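Local structure of 2-Keto-3-deoxy-(6-phospho-)gluconate aldolase (2R91) at residues Leu20-Asn23 with His24-Ile28; Ala140-Ala143 with Lys144-Gly147; Lys270-Leu273 with Arg274-Ala278. The protein is an aldolase of the dihydrodipicolinate synthetase family, built on a TIM-barrel fold and assembled from four chains. All blocks are in the same frame, centred on the assembly; numbering follows the deposited sequence.

Each of the three interactions is local to one helical run, with side chains meeting four residues apart, one turn on. Along the chain they come in series: interaction 1 in helix 18-30, interaction 2 in helix 140-146, interaction 3 in helix 267-276 and just beyond its end. The first two helices each lie between consecutive strands of the eight-stranded parallel barrel, whereas the third follows the last strand and packs on helices 217-237 and 239-251. Interactions 1 and 3 have centres 23 Å apart; interaction 2 lies across the chain's centre from both, its centre 35 Å and 43 Å from theirs. The three therefore sample both the helical layer of the barrel and its C-terminal helical extension.

Interaction 1 of 3, residues Leu20-Asn23 with His24-Ile28; sequences LFAN and HVKNI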
loop_
_atom_site.group_PDB
_atom_site.type_symbol
_atom_site.label_atom_id
_atom_site.label_comp_id
_atom_site.label_asym_id
_atom_site.label_seq_id
_atom_site.Cartn_x
_atom_site.Cartn_y
_atom_site.Cartn_z
ATOM N N LEU A 20 39.529 8.079 3.885
ATOM C CA LEU A 20 38.452 8.651 3.039
ATOM C C LEU A 20 37.325 9.214 3.928
ATOM O O LEU A 20 36.864 10.329 3.715
ATOM C CB LEU A 20 37.904 7.618 2.066
ATOM C CG LEU A 20 38.824 7.138 0.965
ATOM C CD1 LEU A 20 38.086 6.117 0.120
ATOM C CD2 LEU A 20 39.337 8.336 0.104
ATOM N N PHE A 21 36.924 8.458 4.943
ATOM C CA PHE A 21 35.819 8.854 5.824
ATOM C C PHE A 21 36.092 10.158 6.580
ATOM O O PHE A 21 35.235 11.046 6.651
ATOM C CB PHE A 21 35.496 7.710 6.794
ATOM C CG PHE A 21 34.309 7.960 7.666
ATOM C CD1 PHE A 21 33.020 7.702 7.203
ATOM C CD2 PHE A 21 34.470 8.458 8.958
ATOM C CE1 PHE A 21 31.910 7.941 8.004
ATOM C CE2 PHE A 21 33.370 8.692 9.772
ATOM C CZ PHE A 21 32.075 8.429 9.287
ATOM N N ALA A 22 37.293 10.267 7.145
ATOM C CA ALA A 22 37.694 11.440 7.916
ATOM C C ALA A 22 37.790 12.678 7.057
ATOM O O ALA A 22 37.401 13.732 7.503
ATOM C CB ALA A 22 39.084 11.199 8.613
ATOM N N ASN A 23 38.356 12.556 5.863
ATOM C CA ASN A 23 38.455 13.683 4.958
ATOM C C ASN A 23 37.042 14.183 4.645
ATOM O O ASN A 23 36.767 15.382 4.727
ATOM C CB ASN A 23 39.157 13.271 3.658
ATOM C CG ASN A 23 39.167 14.385 2.607
ATOM O OD1 ASN A 23 39.899 15.366 2.739
ATOM N ND2 ASN A 23 38.361 14.227 1.547
ATOM N N HIS A 24 36.160 13.242 4.310
ATOM C CA HIS A 24 34.751 13.574 3.955
ATOM C C HIS A 24 34.042 14.238 5.132
ATOM O O HIS A 24 33.468 15.297 5.001
ATOM C CB HIS A 24 34.006 12.297 3.531
ATOM C CG HIS A 24 32.547 12.522 3.212
ATOM N ND1 HIS A 24 32.130 13.414 2.245
ATOM C CD2 HIS A 24 31.420 11.957 3.716
ATOM C CE1 HIS A 24 30.801 13.398 2.178
ATOM N NE2 HIS A 24 30.348 12.523 3.057
ATOM N N VAL A 25 34.106 13.641 6.318
ATOM C CA VAL A 25 33.462 14.251 7.478
ATOM C C VAL A 25 33.974 15.672 7.781
ATOM O O VAL A 25 33.200 16.591 8.085
ATOM C CB VAL A 25 33.591 13.369 8.722
ATOM C CG1 VAL A 25 33.251 14.179 9.970
ATOM C CG2 VAL A 25 32.682 12.113 8.608
ATOM N N LYS A 26 35.285 15.859 7.697
ATOM C CA LYS A 26 35.859 17.155 8.011
ATOM C C LYS A 26 35.462 18.205 6.962
ATOM O O LYS A 26 35.223 19.364 7.299
ATOM C CB LYS A 26 37.380 17.031 8.148
ATOM C CG LYS A 26 37.781 16.230 9.420
ATOM C CD LYS A 26 39.257 15.755 9.341
ATOM C CE LYS A 26 39.579 14.694 10.408
ATOM N NZ LYS A 26 40.908 14.043 10.119
ATOM N N ASN A 27 35.389 17.795 5.699
ATOM C CA ASN A 27 34.864 18.698 4.664
ATOM C C ASN A 27 33.417 19.120 4.935
ATOM O O ASN A 27 33.088 20.314 5.013
ATOM C CB ASN A 27 34.953 18.064 3.274
ATOM C CG ASN A 27 34.351 18.960 2.195
ATOM O OD1 ASN A 27 34.821 20.077 1.992
ATOM N ND2 ASN A 27 33.286 18.496 1.531
ATOM N N ILE A 28 32.524 18.154 5.109
ATOM C CA ILE A 28 31.117 18.558 5.212
ATOM C C ILE A 28 30.825 19.327 6.498
ATOM O O ILE A 28 29.982 20.215 6.524
ATOM C CB ILE A 28 30.145 17.363 4.964
ATOM C CG1 ILE A 28 30.134 16.393 6.166
ATOM C CG2 ILE A 28 30.531 16.651 3.652
ATOM C CD1 ILE A 28 29.320 15.066 5.907
#
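Phe21 carries the methyl CG2 of Val25 over one face of its ring, a CH-pi contact between residues one helical turn apart. Val25 CG2 stands 4.0 Å from the centroid of the Phe21 ring and 23° off the ring normal, displaced toward the rim, and its nearest ring atom is Phe21 CE2 at 3.7 Å. The ring is brought under the methyl by CG of Phe21 lying anti to the backbone N (chi1 -175°), and Val25 holds CG2 beside its own backbone N. The backbones of the same two residues are joined by the bond from Val25 N to Phe21 O, 2.8 Å.

On another side of the helix Lys26 runs extended back over the preceding turn. Lys26 CG lies 3.2 Å from Ala22 O, and Lys26 NZ ends 3.7 Å from Ala22 CB, so the aliphatic stem covers the carbonyl that Lys26 N also binds. The imidazole of His24 turns away from this turn, with ND1 bonded to Tyr253 OH and NE2 to Asn199 OD1, which fixes both ring nitrogens. Helix 18-30 follows the 11-12/15-16 hairpin and leads to barrel strand 35-38; its Phe21 and Val25 side packs on helix 50-63, through Leu56, Ala59, Ala60 and Ala63.

Interaction 2 of 3, residues Ala140-Ala143 with Lys144-Gly147; sequences ARAA and KELG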
loop_
_atom_site.group_PDB
_atom_site.type_symbol
_atom_site.label_atom_id
_atom_site.label_comp_id
_atom_site.label_asym_id
_atom_site.label_seq_id
_atom_site.Cartn_x
_atom_site.Cartn_y
_atom_site.Cartn_z
ATOM N N ALA A 140 4.023 8.974 16.447
ATOM C CA ALA A 140 4.234 9.823 17.623
ATOM C C ALA A 140 3.620 9.240 18.905
ATOM O O ALA A 140 4.247 9.238 19.978
ATOM C CB ALA A 140 3.684 11.251 17.354
ATOM N N ARG A 141 2.395 8.753 18.799
ATOM C CA ARG A 141 1.706 8.190 19.955
ATOM C C ARG A 141 2.436 6.943 20.525
ATOM O O ARG A 141 2.671 6.833 21.731
ATOM C CB ARG A 141 0.286 7.861 19.520
ATOM C CG ARG A 141 -0.622 7.291 20.567
ATOM C CD ARG A 141 -2.075 7.526 20.135
ATOM N NE ARG A 141 -2.856 6.315 20.298
ATOM C CZ ARG A 141 -3.345 5.587 19.292
ATOM N NH1 ARG A 141 -3.149 5.972 18.022
ATOM N NH2 ARG A 141 -4.050 4.476 19.560
ATOM N N ALA A 142 2.799 6.021 19.640
ATOM C CA ALA A 142 3.600 4.840 20.002
ATOM C C ALA A 142 4.947 5.242 20.607
ATOM O O ALA A 142 5.387 4.662 21.596
ATOM C CB ALA A 142 3.813 3.981 18.781
ATOM N N ALA A 143 5.597 6.242 20.024
ATOM C CA ALA A 143 6.868 6.740 20.535
ATOM C C ALA A 143 6.749 7.293 21.976
ATOM O O ALA A 143 7.617 7.035 22.848
ATOM C CB ALA A 143 7.434 7.792 19.589
ATOM N N LYS A 144 5.664 8.026 22.225
ATOM C CA LYS A 144 5.371 8.515 23.573
ATOM C C LYS A 144 5.118 7.353 24.532
ATOM O O LYS A 144 5.625 7.365 25.662
ATOM C CB LYS A 144 4.146 9.451 23.574
ATOM C CG LYS A 144 3.822 10.026 24.967
ATOM C CD LYS A 144 2.539 10.860 24.977
ATOM C CE LYS A 144 2.314 11.517 26.367
ATOM N NZ LYS A 144 0.952 12.146 26.445
ATOM N N GLU A 145 4.336 6.376 24.065
ATOM C CA GLU A 145 3.987 5.134 24.806
ATOM C C GLU A 145 5.223 4.321 25.224
ATOM O O GLU A 145 5.152 3.541 26.189
ATOM C CB GLU A 145 2.981 4.238 24.012
ATOM C CG GLU A 145 1.469 4.706 24.055
ATOM C CD GLU A 145 0.477 4.143 22.939
ATOM O OE1 GLU A 145 0.855 3.851 21.756
ATOM O OE2 GLU A 145 -0.738 4.044 23.245
ATOM N N LEU A 146 6.354 4.497 24.527
ATOM C CA LEU A 146 7.596 3.800 24.896
ATOM C C LEU A 146 8.173 4.352 26.181
ATOM O O LEU A 146 8.797 3.619 26.957
ATOM C CB LEU A 146 8.657 3.883 23.793
ATOM C CG LEU A 146 8.340 3.188 22.481
ATOM C CD1 LEU A 146 9.439 3.502 21.445
ATOM C CD2 LEU A 146 8.190 1.666 22.693
ATOM N N GLY A 147 7.978 5.648 26.397
ATOM C CA GLY A 147 8.350 6.294 27.661
ATOM C C GLY A 147 9.800 6.718 27.892
ATOM O O GLY A 147 10.160 7.072 29.020
#
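The guanidinium of Arg141 and the carboxylate of Glu145 are turned 50° apart at the ends of side chains that run side by side and point the same way. Glu145 OE2 approaches the guanidinium obliquely. Glu145 OE2 is 4.3 Å from Arg141 NE, well out of the guanidinium plane, with no N-H aimed at it. The pair is thus an attraction between opposite charges rather than a salt bridge.

The actual touching is done by the stems and by the other carboxylate oxygen. Glu145 OE1 lies 3.9 Å from Arg141 CG and 3.4 Å from Ala142 CA, tucked back against the preceding turn. This follows from the Glu145 torsions: CG is anti to the carbonyl carbon (chi1 -78°) and the chain runs extended from there. CG of Glu145 consequently sits 3.4 Å from Arg141 O, the same carbonyl that accepts Glu145 N at 2.9 Å. Arg141 puts CG anti to its backbone N, beside its own carbonyl carbon, and it is this CG that meets OE1; the bend at chi3 comes farther out.

The helix is regular at first, with Lys144 N bonded to Ala140 O, and its bonding weakens toward the C-terminal end. Leu146 N divides itself between two weak bonds, to Ala142 O at 3.1 Å and to Ala143 O at 3.3 Å. Gly147 then leaves helical geometry with positive phi, its N making a weak bond to Lys144 O. Arg115 binds Leu146 O through its NE and, more weakly, Glu145 O through NH2, a cationic partner for the carbonyls at the helix end.

Helix 140-146 lies between barrel strands 125-129 and 149-154, after the short helix 131-134. Ala140 and Arg141 touch helix 159-168, where Tyr168 meets both, while Leu146 packs on Ala111 and Phe114 of helix 107-120.

Interaction 3 of 3, residues Lys270-Leu273 with Arg274-Ala278; sequences KAWL and RAAVA
Leu273 and Val277 form the buried side of this turn, meeting obliquely with Leu273 CD1 4.2 Å from Val277 CG1. Much of their packing is with other helices: Leu273 reaches Ala242 and Leu246 of helix 239-251 and Ile237 of helix 217-237, and Val277 rests on Ile230 of the latter.

Trp272 and Ala276 make a more exposed contact. The methyl CB of Ala276 sits over one face of the six-membered ring of Trp272, 4.0 Å from its centroid and 12° off the normal. The indole is placed along the helix, over the next turn, by a CG anti to the backbone N (chi1 179°). His236 also meets the Trp272 ring, with the planes at about 50°.

On the exposed side, Arg274 stretches back along the helix, extended from CG to NE. Arg274 CG passes 3.2 Å from Lys270 O, which also receives the bond from Arg274 N at 3.0 Å. Farther out, Lys270 CB lies over one face of the guanidinium, toward its rim, 3.9 Å from Arg274 NH2. This stem-against-plane contact lies on the solvent side.

The two cationic ends remain apart, with Lys270 NZ 5.4 Å from Arg274 NH2. Their like charges probably disfavour a closer approach, whereas the salt bridge from Arg274 NE to Glu245 OE2 ties the arginine to helix 239-251. The contact thus combines apolar packing against two helices with a charged outer strip, whose Glu245 carboxylate probably offsets part of the positive charge.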
loop_
_atom_site.group_PDB
_atom_site.type_symbol
_atom_site.label_atom_id
_atom_site.label_comp_id
_atom_site.label_asym_id
_atom_site.label_seq_id
_atom_site.Cartn_x
_atom_site.Cartn_y
_atom_site.Cartn_z
ATOM N N LYS A 270 28.198 6.217 -13.694
ATOM C CA LYS A 270 28.874 7.422 -13.223
ATOM C C LYS A 270 28.923 8.512 -14.296
ATOM O O LYS A 270 28.656 9.674 -14.013
ATOM C CB LYS A 270 30.299 7.101 -12.766
ATOM C CG LYS A 270 30.363 6.342 -11.452
ATOM C CD LYS A 270 31.823 5.992 -11.153
ATOM C CE LYS A 270 31.965 5.160 -9.910
ATOM N NZ LYS A 270 33.443 4.954 -9.659
ATOM N N ALA A 271 29.271 8.144 -15.526
ATOM C CA ALA A 271 29.330 9.152 -16.599
ATOM C C ALA A 271 27.941 9.763 -16.856
ATOM O O ALA A 271 27.800 10.978 -17.017
ATOM C CB ALA A 271 29.918 8.513 -17.894
ATOM N N TRP A 272 26.920 8.918 -16.877
ATOM C CA TRP A 272 25.545 9.382 -17.103
ATOM C C TRP A 272 25.121 10.356 -15.997
ATOM O O TRP A 272 24.517 11.413 -16.241
ATOM C CB TRP A 272 24.572 8.192 -17.204
ATOM C CG TRP A 272 23.146 8.646 -17.421
ATOM C CD1 TRP A 272 22.531 8.858 -18.636
ATOM C CD2 TRP A 272 22.184 9.035 -16.414
ATOM N NE1 TRP A 272 21.248 9.309 -18.436
ATOM C CE2 TRP A 272 21.003 9.439 -17.100
ATOM C CE3 TRP A 272 22.187 9.042 -15.007
ATOM C CZ2 TRP A 272 19.844 9.848 -16.431
ATOM C CZ3 TRP A 272 21.057 9.471 -14.338
ATOM C CH2 TRP A 272 19.887 9.870 -15.049
ATOM N N LEU A 273 25.441 10.024 -14.748
ATOM C CA LEU A 273 25.049 10.908 -13.656
ATOM C C LEU A 273 25.752 12.243 -13.705
ATOM O O LEU A 273 25.140 13.266 -13.434
ATOM C CB LEU A 273 25.329 10.224 -12.288
ATOM C CG LEU A 273 24.841 10.952 -11.041
ATOM C CD1 LEU A 273 23.306 11.098 -11.048
ATOM C CD2 LEU A 273 25.377 10.192 -9.765
ATOM N N ARG A 274 27.041 12.244 -14.033
ATOM C CA ARG A 274 27.794 13.497 -14.101
ATOM C C ARG A 274 27.140 14.450 -15.108
ATOM O O ARG A 274 26.992 15.636 -14.835
ATOM C CB ARG A 274 29.249 13.269 -14.510
ATOM C CG ARG A 274 30.115 12.511 -13.498
ATOM C CD ARG A 274 31.396 11.982 -14.205
ATOM N NE ARG A 274 32.126 11.003 -13.397
ATOM C CZ ARG A 274 32.883 10.025 -13.893
ATOM N NH1 ARG A 274 32.987 9.854 -15.218
ATOM N NH2 ARG A 274 33.529 9.200 -13.050
ATOM N N ALA A 275 26.719 13.916 -16.248
ATOM C CA ALA A 275 26.056 14.740 -17.276
ATOM C C ALA A 275 24.650 15.147 -16.823
ATOM O O ALA A 275 24.185 16.273 -17.063
ATOM C CB ALA A 275 25.983 13.966 -18.596
ATOM N N ALA A 276 23.970 14.227 -16.151
ATOM C CA ALA A 276 22.612 14.486 -15.667
ATOM C C ALA A 276 22.518 15.659 -14.701
ATOM O O ALA A 276 21.503 16.360 -14.672
ATOM C CB ALA A 276 22.023 13.248 -15.043
ATOM N N VAL A 277 23.561 15.903 -13.916
ATOM C CA VAL A 277 23.465 16.969 -12.915
ATOM C C VAL A 277 24.288 18.211 -13.301
ATOM O O VAL A 277 24.362 19.168 -12.535
ATOM C CB VAL A 277 23.897 16.474 -11.490
ATOM C CG1 VAL A 277 23.061 15.251 -11.055
ATOM C CG2 VAL A 277 25.424 16.176 -11.435
ATOM N N ALA A 278 24.931 18.178 -14.466
ATOM C CA ALA A 278 25.837 19.257 -14.857
ATOM C C ALA A 278 25.130 20.624 -14.929
ATOM O O ALA A 278 25.675 21.636 -14.502
ATOM C CB ALA A 278 26.526 18.921 -16.174
#